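Local coordinates for mannonate dehydratase (Streptococcus suis, PDB 3BDK), which probably catalyses the dehydration of D-mannonate to 2-dehydro-3-deoxy-D-gluconate in a manganese-containing TIM barrel of the xylose isomerase type, at residues 272-275 / 276-280. Numbering follows the deposited sequence.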
# COMPACT_ATOMS: atom_id res chain seq x y z
N MET A 272 19.17 5.85 15.40
CA MET A 272 19.39 4.49 15.88
C MET A 272 19.53 3.51 14.71
O MET A 272 20.38 2.59 14.72
CB MET A 272 18.24 4.06 16.77
CG MET A 272 18.49 4.31 18.24
SD MET A 272 17.30 3.38 19.20
CE MET A 272 15.92 4.50 19.09
N THR A 273 18.69 3.73 13.71
CA THR A 273 18.72 2.97 12.48
C THR A 273 20.09 3.15 11.82
O THR A 273 20.79 2.17 11.60
CB THR A 273 17.53 3.36 11.60
OG1 THR A 273 16.35 2.88 12.25
CG2 THR A 273 17.62 2.75 10.21
N GLU A 274 20.50 4.40 11.55
CA GLU A 274 21.80 4.63 10.94
C GLU A 274 22.97 4.05 11.75
O GLU A 274 23.75 3.22 11.23
CB GLU A 274 22.03 6.11 10.63
CG GLU A 274 23.31 6.39 9.89
CD GLU A 274 23.28 7.69 9.09
OE1 GLU A 274 22.69 8.70 9.55
OE2 GLU A 274 23.87 7.68 7.98
N TYR A 275 23.11 4.44 13.02
CA TYR A 275 24.15 3.87 13.86
C TYR A 275 24.35 2.37 13.60
O TYR A 275 25.47 1.93 13.35
CB TYR A 275 23.93 4.12 15.37
CG TYR A 275 24.90 3.31 16.19
CD1 TYR A 275 26.22 3.76 16.39
CD2 TYR A 275 24.55 2.06 16.68
CE1 TYR A 275 27.14 2.99 17.09
CE2 TYR A 275 25.46 1.28 17.40
CZ TYR A 275 26.76 1.75 17.60
OH TYR A 275 27.65 0.95 18.30
N ALA A 276 23.25 1.61 13.66
CA ALA A 276 23.30 0.16 13.63
C ALA A 276 23.64 -0.38 12.26
O ALA A 276 24.20 -1.47 12.13
CB ALA A 276 21.98 -0.40 14.08
N LEU A 277 23.28 0.39 11.23
CA LEU A 277 23.65 0.06 9.86
C LEU A 277 25.16 0.19 9.66
O LEU A 277 25.77 -0.71 9.11
CB LEU A 277 22.89 0.93 8.84
CG LEU A 277 21.39 0.71 8.60
CD1 LEU A 277 20.88 1.87 7.78
CD2 LEU A 277 21.06 -0.62 7.94
N LYS A 278 25.75 1.31 10.11
CA LYS A 278 27.20 1.51 10.01
C LYS A 278 27.97 0.38 10.67
O LYS A 278 29.12 0.13 10.35
CB LYS A 278 27.63 2.82 10.66
CG LYS A 278 27.23 4.06 9.91
CD LYS A 278 27.78 5.33 10.57
CE LYS A 278 27.86 6.48 9.55
NZ LYS A 278 28.31 7.81 10.09
N ARG A 279 27.34 -0.32 11.61
CA ARG A 279 28.01 -1.45 12.23
C ARG A 279 27.65 -2.79 11.59
O ARG A 279 28.07 -3.84 12.08
CB ARG A 279 27.73 -1.49 13.74
CG ARG A 279 28.54 -0.45 14.50
CD ARG A 279 28.52 -0.71 15.99
NE ARG A 279 29.20 -1.95 16.38
CZ ARG A 279 29.33 -2.37 17.64
NH1 ARG A 279 29.96 -3.51 17.89
NH2 ARG A 279 28.85 -1.66 18.65
N ASN A 280 26.91 -2.76 10.48
CA ASN A 280 26.41 -3.97 9.82
C ASN A 280 25.66 -4.86 10.81
O ASN A 280 25.92 -6.06 10.92
CB ASN A 280 27.55 -4.73 9.11
CG ASN A 280 27.03 -5.80 8.12
OD1 ASN A 280 26.36 -5.48 7.13
ND2 ASN A 280 27.34 -7.08 8.39
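Tyr275 and Arg279, one turn apart where helix 269-278 ends, run side by side and meet at the phenol oxygen. CB of Tyr275 sits beside the backbone N of Ala276, as the peptide link dictates. With CG anti to the backbone N (chi1 170°), the ring runs on along the helix toward Arg279: CD2 passes Ala276 CA at 3.8 Å, CE1 and CE2 border Arg279 CD, and CZ meets that CD at 3.4 Å. At the tip, OH lies close to the same CD and accepts a nearly straight hydrogen bond from Arg279 NH2 (2.9 Å, 172°), at the guanidinium edge and in its plane. Ring and guanidinium planes are almost perpendicular. Asn245 takes a second bond from NH2 and Asp248 a salt bridge from NH1, which should hold the guanidinium's rotation. In the backbone, Lys278 N bonds Glu274 O at 3.0 Å; Asn280, with positive phi, is C-prime of the Schellman motif that ends the helix. On another side, Thr273 CG2 and Leu277 CD1 lie 4.2 Å apart and both side chains touch Leu317. The helix thus packs between helices 237-245 and 311-320 on the outside of the barrel, Ala276 resting on Ile254 of strand 252-257.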